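Local atomic coordinates of binary enterotoxin of Clostridium perfringens component a (Clostridium perfringens, PDB entry 5WTZ), a protein that probably transfers ADP-ribose from bound NAD+ to actin, acting as the enzymatic component of a two-part clostridial enterotoxin. Residues E228-P233 with K290-I295; N281-L286 with I387-S392; G185-A190 with I211-F216; K333-K338 with Y393-I398. All blocks are in the same frame, centred on the assembly; numbering follows the deposited sequence.

Overall arrangement
Contacts 1, 2 and 4 all lie in the NAD-binding half of the chain, while contact 3 belongs to the first half. Contacts 2 and 4 share strand 391-403 and touch where G390 and Y391 both face V337; their centres are about 17 Å apart. At this end of the sheet lies the dinucleotide, about 4 Å from the side chain of V337 and about 9 Å from that of H389. Contacts 1 and 2 interleave along the chain, 281-286 running almost directly into 290-295, with centres about 15 Å apart; I291 stays about 13 Å from the NAD. Contact 3 reaches the second half through contact 1: L214 packs on E293 and F216 on I295, with centres about 18 Å apart.

Contact 1: residues E228-P233 with K290-I295; sequences EENYAP and KIPEDI
N230 and Y231 each hold CG anti to their own carbonyl carbon (chi1 -71° and -78°), and from these starting points both side chains reach from helix 220-237 to the loop at I291 and P292. N230 meets the proline with its amide oxygen: OD1 sits 3.5 Å from P292 CG, and the two side chains cross obliquely. Y231 touches with its tip. Its OH lies 3.4 Å from I291 CD1 and packs against the backbone where K290 joins I291, while its hydrogen bond goes to the carbonyl oxygen of R289, in the same loop just before K290. On the ring itself, Y231 CE2 is 4.3 Å from P292 CD. The loop leads from helix 272-286 into strand 295-301, an outermost strand of the NAD-binding domain's mixed sheet, so the contact ties a helix to the entry of that sheet. The polar link between the segments is a water that gives one proton to N230 OD1 at 3.0 Å and the other to E293 OE2 at 2.9 Å. W226, one turn back in the helix, holds both ends of this bridge: its carbonyl oxygen takes N230 ND2, and its NE1 donates to E293 OE2. The indole N-H and the water proton would be expected to stabilise the negative charge on OE2, and the water spends both its protons bridging two acceptors that could not bond each other directly.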
# COMPACT_ATOMS: atom_id res chain seq x y z
N GLU A 228 -11.30 15.55 11.21
CA GLU A 228 -11.95 16.74 11.72
C GLU A 228 -12.23 17.77 10.63
O GLU A 228 -13.34 18.31 10.55
CB GLU A 228 -11.10 17.38 12.82
CG GLU A 228 -11.64 18.69 13.36
CD GLU A 228 -12.89 18.51 14.20
OE1 GLU A 228 -13.17 17.36 14.63
OE2 GLU A 228 -13.60 19.52 14.43
N GLU A 229 -11.24 18.07 9.80
CA GLU A 229 -11.38 19.12 8.81
C GLU A 229 -12.46 18.77 7.80
O GLU A 229 -13.23 19.62 7.36
CB GLU A 229 -10.06 19.37 8.07
CG GLU A 229 -8.96 19.99 8.90
CD GLU A 229 -7.73 20.32 8.08
OE1 GLU A 229 -7.89 20.89 6.98
OE2 GLU A 229 -6.60 19.99 8.52
N ASN A 230 -12.51 17.50 7.43
CA ASN A 230 -13.35 17.09 6.33
C ASN A 230 -14.71 16.57 6.78
O ASN A 230 -15.65 16.61 5.99
CB ASN A 230 -12.63 16.04 5.47
CG ASN A 230 -11.49 16.64 4.67
OD1 ASN A 230 -11.71 17.38 3.71
ND2 ASN A 230 -10.27 16.32 5.06
N TYR A 231 -14.83 16.11 8.02
CA TYR A 231 -16.12 15.54 8.43
C TYR A 231 -16.77 16.17 9.66
O TYR A 231 -17.86 15.75 10.07
CB TYR A 231 -15.95 14.02 8.59
CG TYR A 231 -15.96 13.39 7.22
CD1 TYR A 231 -17.17 13.08 6.59
CD2 TYR A 231 -14.77 13.17 6.51
CE1 TYR A 231 -17.18 12.55 5.31
CE2 TYR A 231 -14.79 12.64 5.23
CZ TYR A 231 -16.00 12.33 4.64
OH TYR A 231 -16.01 11.80 3.37
N ALA A 232 -16.16 17.21 10.21
CA ALA A 232 -16.89 18.02 11.19
C ALA A 232 -18.17 18.63 10.59
O ALA A 232 -19.23 18.56 11.22
CB ALA A 232 -16.00 19.11 11.77
N PRO A 233 -18.10 19.21 9.37
CA PRO A 233 -19.37 19.73 8.85
C PRO A 233 -20.38 18.62 8.55
O PRO A 233 -21.59 18.85 8.69
CB PRO A 233 -18.96 20.45 7.56
CG PRO A 233 -17.47 20.63 7.65
CD PRO A 233 -16.99 19.45 8.43
N LYS A 290 -19.23 12.97 0.21
CA LYS A 290 -18.32 12.06 -0.47
C LYS A 290 -16.88 12.30 -0.06
O LYS A 290 -16.48 13.44 0.18
CB LYS A 290 -18.43 12.19 -1.99
CG LYS A 290 -19.72 11.63 -2.55
CD LYS A 290 -19.79 11.94 -4.02
CE LYS A 290 -20.98 11.26 -4.70
NZ LYS A 290 -20.78 9.79 -4.80
N ILE A 291 -16.12 11.22 0.04
CA ILE A 291 -14.68 11.31 0.29
C ILE A 291 -14.05 12.36 -0.65
O ILE A 291 -14.15 12.24 -1.87
CB ILE A 291 -14.01 9.93 0.11
CG1 ILE A 291 -14.54 8.94 1.15
CG2 ILE A 291 -12.49 10.02 0.21
CD1 ILE A 291 -13.99 9.15 2.55
N PRO A 292 -13.45 13.41 -0.08
CA PRO A 292 -13.00 14.61 -0.81
C PRO A 292 -11.69 14.47 -1.60
O PRO A 292 -11.40 15.34 -2.42
CB PRO A 292 -12.83 15.65 0.30
CG PRO A 292 -12.40 14.83 1.46
CD PRO A 292 -13.22 13.55 1.37
N GLU A 293 -10.91 13.43 -1.32
CA GLU A 293 -9.65 13.14 -2.01
C GLU A 293 -9.30 11.68 -1.79
O GLU A 293 -9.68 11.10 -0.75
CB GLU A 293 -8.52 14.02 -1.50
CG GLU A 293 -8.18 13.77 -0.03
CD GLU A 293 -7.20 14.79 0.52
OE1 GLU A 293 -6.18 15.05 -0.15
OE2 GLU A 293 -7.47 15.34 1.61
N ASP A 294 -8.57 11.09 -2.74
CA ASP A 294 -8.16 9.69 -2.64
C ASP A 294 -7.43 9.50 -1.32
O ASP A 294 -6.57 10.32 -0.95
CB ASP A 294 -7.25 9.27 -3.80
CG ASP A 294 -8.01 9.07 -5.12
OD1 ASP A 294 -9.08 9.69 -5.32
OD2 ASP A 294 -7.51 8.31 -5.97
N ILE A 295 -7.79 8.45 -0.60
CA ILE A 295 -7.18 8.13 0.68
C ILE A 295 -6.97 6.62 0.78
O ILE A 295 -7.71 5.82 0.17
CB ILE A 295 -8.05 8.67 1.87
CG1 ILE A 295 -7.26 8.62 3.19
CG2 ILE A 295 -9.40 7.96 1.97
CD1 ILE A 295 -7.92 9.43 4.33
O HOH W 1 -9.54 17.42 1.62

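Contact 2: residues N281-L286 with I387-S392; sequences NISSAL and IDHGYS
In the NAD-binding domain, the C-terminal part of helix 272-286 docks onto the turn between strands 384-387 and 391-403 through S283 and D388. S283 OG, anti to its backbone N (chi1 -180°), donates to D388 OD1 at 2.7 Å, on the syn lone pair, the side of the other carboxylate oxygen. D388 OD1 also takes a weak bond from the N of H389, bent to 128°, while D388 OD2 forms a salt bridge to K287, the next residue in the chain after L286. The carboxylate is buried, and this lysine would help to balance its charge. One turn along from S283, L286 covers the backbone side of the aspartate, its CD1 3.7 Å from D388 CA. The turn itself has a defined shape: G390 and Y391 both face V337 in a G1 beta bulge, and G390 takes the positive phi that belongs to the bulge's first position. Strand 384-387 begins at E384, an NAD-binding residue, so the helix is fastened a few residues beyond a pocket strand. H389 also comes up to the serine. Its CG lies between the backbone N and the carbonyl carbon (chi1 66°), and the ring turns its edge to S283, with S283 CB in the ring plane, 3.8 Å from H389 NE2. F340 meets the same ring edge-to-face and also touches I282, L286 and D388. The H389 side chain comes within about 6 Å of those of N258 and T339, both NAD-binding residues.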
# COMPACT_ATOMS: atom_id res chain seq x y z
N ASN A 281 -31.06 4.66 7.28
CA ASN A 281 -30.53 5.88 7.90
C ASN A 281 -29.01 5.96 7.82
O ASN A 281 -28.45 7.01 7.46
CB ASN A 281 -31.02 5.96 9.36
CG ASN A 281 -32.51 6.25 9.45
OD1 ASN A 281 -33.09 6.81 8.53
ND2 ASN A 281 -33.12 5.89 10.58
N ILE A 282 -28.32 4.86 8.11
CA ILE A 282 -26.87 4.83 7.98
C ILE A 282 -26.46 5.09 6.52
O ILE A 282 -25.58 5.89 6.26
CB ILE A 282 -26.27 3.47 8.47
CG1 ILE A 282 -26.63 3.24 9.94
CG2 ILE A 282 -24.74 3.43 8.24
CD1 ILE A 282 -26.56 1.79 10.38
N SER A 283 -27.12 4.43 5.56
CA SER A 283 -26.71 4.55 4.15
C SER A 283 -26.97 5.97 3.63
O SER A 283 -26.12 6.53 2.94
CB SER A 283 -27.44 3.52 3.28
OG SER A 283 -27.07 3.59 1.91
N SER A 284 -28.11 6.57 3.98
CA SER A 284 -28.38 7.95 3.57
C SER A 284 -27.33 8.89 4.20
O SER A 284 -26.84 9.81 3.55
CB SER A 284 -29.81 8.40 3.94
OG SER A 284 -29.94 8.64 5.33
N ALA A 285 -26.94 8.62 5.44
CA ALA A 285 -25.90 9.42 6.09
C ALA A 285 -24.58 9.37 5.33
O ALA A 285 -23.89 10.38 5.16
CB ALA A 285 -25.70 8.95 7.52
N LEU A 286 -24.22 8.18 4.86
CA LEU A 286 -22.92 7.98 4.24
C LEU A 286 -22.85 8.57 2.82
O LEU A 286 -21.78 8.63 2.23
CB LEU A 286 -22.59 6.48 4.22
CG LEU A 286 -22.45 5.85 5.60
CD1 LEU A 286 -22.22 4.34 5.54
CD2 LEU A 286 -21.31 6.51 6.37
N ILE A 387 -17.83 2.87 5.20
CA ILE A 387 -18.15 2.90 3.78
C ILE A 387 -19.55 2.34 3.55
O ILE A 387 -19.94 1.37 4.22
CB ILE A 387 -17.07 2.08 2.98
CG1 ILE A 387 -15.69 2.70 3.21
CG2 ILE A 387 -17.40 1.99 1.50
CD1 ILE A 387 -14.50 1.88 2.65
N ASP A 388 -20.30 2.95 2.63
CA ASP A 388 -21.66 2.54 2.30
C ASP A 388 -21.71 1.08 1.81
O ASP A 388 -20.73 0.56 1.27
CB ASP A 388 -22.27 3.49 1.24
CG ASP A 388 -23.80 3.49 1.24
OD1 ASP A 388 -24.44 2.93 2.17
OD2 ASP A 388 -24.40 4.07 0.30
N HIS A 389 -22.84 0.43 2.02
CA HIS A 389 -22.99 -0.94 1.53
C HIS A 389 -23.05 -0.98 0.00
O HIS A 389 -23.41 0.01 -0.64
CB HIS A 389 -24.23 -1.58 2.14
CG HIS A 389 -25.52 -0.95 1.69
ND1 HIS A 389 -26.38 -1.56 0.81
CD2 HIS A 389 -26.09 0.23 2.02
CE1 HIS A 389 -27.43 -0.78 0.61
NE2 HIS A 389 -27.28 0.31 1.34
N GLY A 390 -22.68 -2.11 -0.59
CA GLY A 390 -22.94 -2.34 -1.99
C GLY A 390 -21.84 -1.93 -2.96
O GLY A 390 -22.08 -1.85 -4.16
N TYR A 391 -20.65 -1.67 -2.45
CA TYR A 391 -19.48 -1.45 -3.32
C TYR A 391 -18.81 -2.78 -3.57
O TYR A 391 -19.35 -3.82 -3.19
CB TYR A 391 -18.49 -0.47 -2.69
CG TYR A 391 -18.86 1.01 -2.79
CD1 TYR A 391 -18.79 1.69 -4.02
CD2 TYR A 391 -19.21 1.73 -1.66
CE1 TYR A 391 -19.11 3.06 -4.10
CE2 TYR A 391 -19.54 3.09 -1.73
CZ TYR A 391 -19.47 3.75 -2.95
OH TYR A 391 -19.78 5.10 -3.00
N SER A 392 -17.64 -2.75 -4.19
CA SER A 392 -16.85 -3.96 -4.44
C SER A 392 -15.37 -3.70 -4.19
O SER A 392 -14.92 -2.56 -4.25
CB SER A 392 -17.03 -4.45 -5.88
OG SER A 392 -18.38 -4.71 -6.17

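Contact 3: residues G185-A190 with I211-F216; sequences GYSLKA and IKQLNF
S187 and I211 form an antiparallel hydrogen-bonded pair in the beta hairpin of strands 187-198 and 201-211, at the end away from its turn, in the sheet of the first domain. This is the tight part. S187 N gives a nearly straight bond to I211 O at 2.8 Å, and I211 N returns one to S187 O at 3.0 Å. On the face shared by S187, K189 and I211, the isoleucine touches both neighbours: CG1 is 4.1 Å from S187 CB and CG2 is 4.2 Å from K189 CB. Past the pair the chain at Q213 has left the strand, yet its side chain still reaches back. Q213 NE2 donates to S187 OG at 3.0 Å (N-H...O 155°), while Q213 OE1 is held by N134 of the outermost strand 134-136. The following residues cross to the NAD-binding domain, where L214 pairs by backbone with I296 and N215 OD1 bonds Y298 OH.

The part around Y186 and K212 is looser and more exposed. Y186 turns its ring edge to I211 O, and the K212 chain passes obliquely by the ring, its CE 4.0 Å from Y186 CE1; the amino group stays too far off for more than a weak cation-pi attraction. Between G185 and Q213 a water bridges: it donates to G185 O, accepts from Q213 N, and hydrogen-bonds S187 OG at 2.6 Å.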
# COMPACT_ATOMS: atom_id res chain seq x y z
N GLY A 185 6.98 5.86 1.63
CA GLY A 185 5.70 6.54 1.50
C GLY A 185 5.13 6.70 0.10
O GLY A 185 4.09 7.33 -0.07
N TYR A 186 5.77 6.11 -0.90
CA TYR A 186 5.30 6.33 -2.27
C TYR A 186 4.59 5.13 -2.87
O TYR A 186 4.63 4.01 -2.35
CB TYR A 186 6.48 6.74 -3.17
CG TYR A 186 7.10 8.05 -2.76
CD1 TYR A 186 6.56 9.26 -3.19
CD2 TYR A 186 8.20 8.09 -1.92
CE1 TYR A 186 7.12 10.46 -2.81
CE2 TYR A 186 8.77 9.29 -1.53
CZ TYR A 186 8.22 10.48 -1.98
OH TYR A 186 8.78 11.67 -1.60
N SER A 187 3.94 5.39 -4.00
CA SER A 187 3.30 4.35 -4.79
C SER A 187 3.66 4.49 -6.27
O SER A 187 4.15 5.54 -6.71
CB SER A 187 1.78 4.42 -4.61
OG SER A 187 1.41 4.51 -3.24
N LEU A 188 3.41 3.43 -7.02
CA LEU A 188 3.65 3.39 -8.45
C LEU A 188 2.35 3.44 -9.24
O LEU A 188 1.42 2.66 -8.99
CB LEU A 188 4.45 2.12 -8.79
CG LEU A 188 4.89 1.79 -10.21
CD1 LEU A 188 6.04 0.81 -10.13
CD2 LEU A 188 3.75 1.19 -11.03
N LYS A 189 2.30 4.33 -10.23
CA LYS A 189 1.16 4.44 -11.14
C LYS A 189 1.63 4.27 -12.58
O LYS A 189 2.40 5.10 -13.09
CB LYS A 189 0.48 5.79 -10.98
CG LYS A 189 -0.73 5.99 -11.87
CD LYS A 189 -1.28 7.38 -11.74
CE LYS A 189 -2.60 7.51 -12.50
NZ LYS A 189 -3.09 8.90 -12.47
N ALA A 190 1.16 3.21 -13.23
CA ALA A 190 1.63 2.90 -14.58
C ALA A 190 1.13 3.95 -15.58
O ALA A 190 0.00 4.45 -15.47
CB ALA A 190 1.20 1.49 -14.99
N ILE A 211 4.20 8.43 -7.35
CA ILE A 211 3.18 9.31 -6.79
C ILE A 211 3.10 9.11 -5.29
O ILE A 211 3.54 8.09 -4.75
CB ILE A 211 1.79 9.07 -7.40
CG1 ILE A 211 1.23 7.73 -6.93
CG2 ILE A 211 1.83 9.19 -8.92
CD1 ILE A 211 -0.31 7.63 -7.01
N LYS A 212 2.53 10.10 -4.61
CA LYS A 212 2.37 10.00 -3.17
C LYS A 212 0.90 10.02 -2.82
O LYS A 212 0.22 11.01 -3.06
CB LYS A 212 3.10 11.14 -2.47
CG LYS A 212 3.25 10.95 -0.97
CD LYS A 212 4.06 12.07 -0.36
CE LYS A 212 5.17 11.54 0.52
NZ LYS A 212 4.62 10.70 1.62
N GLN A 213 0.42 8.92 -2.28
CA GLN A 213 -0.98 8.81 -1.88
C GLN A 213 -1.15 9.29 -0.45
O GLN A 213 -0.20 9.24 0.34
CB GLN A 213 -1.47 7.37 -2.01
CG GLN A 213 -1.37 6.79 -3.43
CD GLN A 213 -2.19 5.53 -3.57
OE1 GLN A 213 -3.37 5.57 -3.95
NE2 GLN A 213 -1.57 4.38 -3.28
N LEU A 214 -2.35 9.77 -0.12
CA LEU A 214 -2.66 10.16 1.26
C LEU A 214 -2.87 8.89 2.08
O LEU A 214 -3.82 8.13 1.86
CB LEU A 214 -3.89 11.07 1.32
CG LEU A 214 -4.29 11.63 2.69
CD1 LEU A 214 -3.22 12.54 3.26
CD2 LEU A 214 -5.62 12.36 2.62
N ASN A 215 -1.94 8.65 2.99
CA ASN A 215 -1.85 7.39 3.71
C ASN A 215 -1.23 7.69 5.07
O ASN A 215 -0.03 7.90 5.17
CB ASN A 215 -1.02 6.37 2.92
CG ASN A 215 -0.99 5.00 3.58
OD1 ASN A 215 -1.48 4.82 4.70
ND2 ASN A 215 -0.38 4.03 2.89
N PHE A 216 -2.05 7.73 6.11
CA PHE A 216 -1.56 8.18 7.41
C PHE A 216 -0.67 7.16 8.12
O PHE A 216 0.15 7.54 8.96
CB PHE A 216 -2.74 8.57 8.30
CG PHE A 216 -3.53 9.71 7.74
CD1 PHE A 216 -2.91 10.92 7.49
CD2 PHE A 216 -4.88 9.58 7.46
CE1 PHE A 216 -3.62 11.98 6.96
CE2 PHE A 216 -5.60 10.64 6.93
CZ PHE A 216 -4.96 11.84 6.68
O HOH W 2 1.98 6.45 -1.63
O HOH W 3 2.03 8.37 1.72

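Contact 4: residues K333-K338 with Y393-I398; sequences KTIPVK and YKIDNI
Y393 pairs with I335 across the two strands, backbone to backbone: its O accepts from I335 N at 2.7 Å, and its N donates to I335 O at 2.9 Å. Its CG lies anti to the carbonyl carbon (chi1 -62°), and beyond it the ring presents one face to V337, whose CG2 stands 3.6 Å above the plane, offset toward the rim, in a CH-pi contact. The side chain of that valine is about 4 Å from the bound NAD, and the side chain of Y393 comes about as near to that of R299, an NAD-binding residue. K394 comes next, opposite T334 in an antiparallel non-hydrogen-bonded pair. Strand 334-337 is an outermost strand of the domain's five-stranded mixed sheet, with 391-403 as its neighbour. The lysine side chain leads away from T334; NZ makes a salt bridge to D396 OD1 at 2.7 Å and also bonds D132 O. I395 N then donates to K333 O at 2.9 Å, almost straight at 173°, while its CD1 meets I335 CD1 at 3.8 Å on the side shared with Y393. At D396 the strand has passed the end of its partner, and OD2 is held by T419 OG1 of strand 411-420.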
# COMPACT_ATOMS: atom_id res chain seq x y z
N LYS A 333 -9.38 -10.36 -8.81
CA LYS A 333 -10.82 -10.59 -8.73
C LYS A 333 -11.57 -9.34 -8.29
O LYS A 333 -11.03 -8.48 -7.60
CB LYS A 333 -11.14 -11.75 -7.79
CG LYS A 333 -10.58 -13.10 -8.25
CD LYS A 333 -11.09 -13.48 -9.62
CE LYS A 333 -10.73 -14.92 -9.97
NZ LYS A 333 -9.26 -15.12 -10.15
N THR A 334 -12.83 -9.23 -8.69
CA THR A 334 -13.69 -8.20 -8.12
C THR A 334 -14.71 -8.85 -7.19
O THR A 334 -15.43 -9.75 -7.60
CB THR A 334 -14.40 -7.40 -9.22
OG1 THR A 334 -13.44 -6.60 -9.94
CG2 THR A 334 -15.44 -6.48 -8.59
N ILE A 335 -14.77 -8.38 -5.94
CA ILE A 335 -15.60 -9.00 -4.90
C ILE A 335 -16.70 -8.05 -4.46
O ILE A 335 -16.39 -7.02 -3.86
CB ILE A 335 -14.76 -9.38 -3.64
CG1 ILE A 335 -13.53 -10.20 -4.01
CG2 ILE A 335 -15.63 -10.11 -2.62
CD1 ILE A 335 -12.63 -10.50 -2.82
N PRO A 336 -17.97 -8.39 -4.75
CA PRO A 336 -19.08 -7.58 -4.23
C PRO A 336 -19.09 -7.55 -2.72
O PRO A 336 -18.83 -8.58 -2.10
CB PRO A 336 -20.33 -8.29 -4.77
CG PRO A 336 -19.86 -9.03 -5.97
CD PRO A 336 -18.46 -9.49 -5.59
N VAL A 337 -19.37 -6.39 -2.14
CA VAL A 337 -19.43 -6.26 -0.69
C VAL A 337 -20.83 -5.77 -0.27
O VAL A 337 -21.16 -4.59 -0.41
CB VAL A 337 -18.35 -5.29 -0.17
CG1 VAL A 337 -18.43 -5.17 1.38
CG2 VAL A 337 -16.96 -5.76 -0.58
N LYS A 338 -21.65 -6.68 0.24
CA LYS A 338 -23.03 -6.37 0.58
C LYS A 338 -23.15 -5.55 1.87
O LYS A 338 -24.14 -4.86 2.09
CB LYS A 338 -23.85 -7.66 0.70
CG LYS A 338 -23.83 -8.53 -0.57
CD LYS A 338 -24.65 -9.81 -0.39
CE LYS A 338 -26.13 -9.50 -0.44
NZ LYS A 338 -26.97 -10.73 -0.39
N TYR A 393 -14.63 -4.77 -3.90
CA TYR A 393 -13.18 -4.72 -3.84
C TYR A 393 -12.60 -5.25 -5.14
O TYR A 393 -12.97 -6.34 -5.57
CB TYR A 393 -12.62 -5.59 -2.72
CG TYR A 393 -13.00 -5.26 -1.30
CD1 TYR A 393 -13.00 -3.95 -0.82
CD2 TYR A 393 -13.33 -6.28 -0.42
CE1 TYR A 393 -13.32 -3.68 0.50
CE2 TYR A 393 -13.65 -6.02 0.89
CZ TYR A 393 -13.65 -4.73 1.35
OH TYR A 393 -13.95 -4.51 2.66
N LYS A 394 -11.70 -4.50 -5.76
CA LYS A 394 -10.88 -5.04 -6.83
C LYS A 394 -9.54 -5.41 -6.19
O LYS A 394 -8.83 -4.54 -5.66
CB LYS A 394 -10.72 -4.03 -7.97
CG LYS A 394 -9.73 -4.43 -9.06
CD LYS A 394 -9.69 -3.41 -10.20
CE LYS A 394 -9.06 -2.07 -9.77
NZ LYS A 394 -7.56 -2.12 -9.73
N ILE A 395 -9.20 -6.70 -6.19
CA ILE A 395 -8.00 -7.16 -5.48
C ILE A 395 -6.76 -6.92 -6.34
O ILE A 395 -6.65 -7.45 -7.44
CB ILE A 395 -8.11 -8.66 -5.09
CG1 ILE A 395 -9.43 -8.94 -4.32
CG2 ILE A 395 -6.88 -9.10 -4.26
CD1 ILE A 395 -9.58 -8.25 -2.97
N ASP A 396 -5.85 -6.09 -5.85
CA ASP A 396 -4.72 -5.59 -6.64
C ASP A 396 -3.42 -6.31 -6.28
O ASP A 396 -2.59 -6.59 -7.15
CB ASP A 396 -4.54 -4.08 -6.42
CG ASP A 396 -5.75 -3.27 -6.80
OD1 ASP A 396 -6.37 -3.57 -7.85
OD2 ASP A 396 -6.06 -2.31 -6.05
N ASN A 397 -3.22 -6.57 -4.99
CA ASN A 397 -2.05 -7.33 -4.57
C ASN A 397 -2.27 -8.03 -3.24
O ASN A 397 -3.16 -7.67 -2.45
CB ASN A 397 -0.81 -6.43 -4.47
CG ASN A 397 0.48 -7.15 -4.85
OD1 ASN A 397 0.51 -8.37 -5.04
ND2 ASN A 397 1.55 -6.40 -4.96
N ILE A 398 -1.42 -9.02 -3.00
CA ILE A 398 -1.45 -9.78 -1.76
C ILE A 398 -0.01 -9.94 -1.31
O ILE A 398 0.82 -10.48 -2.05
CB ILE A 398 -2.13 -11.14 -1.95
CG1 ILE A 398 -3.63 -10.94 -2.24
CG2 ILE A 398 -1.92 -12.04 -0.74
CD1 ILE A 398 -4.34 -12.17 -2.70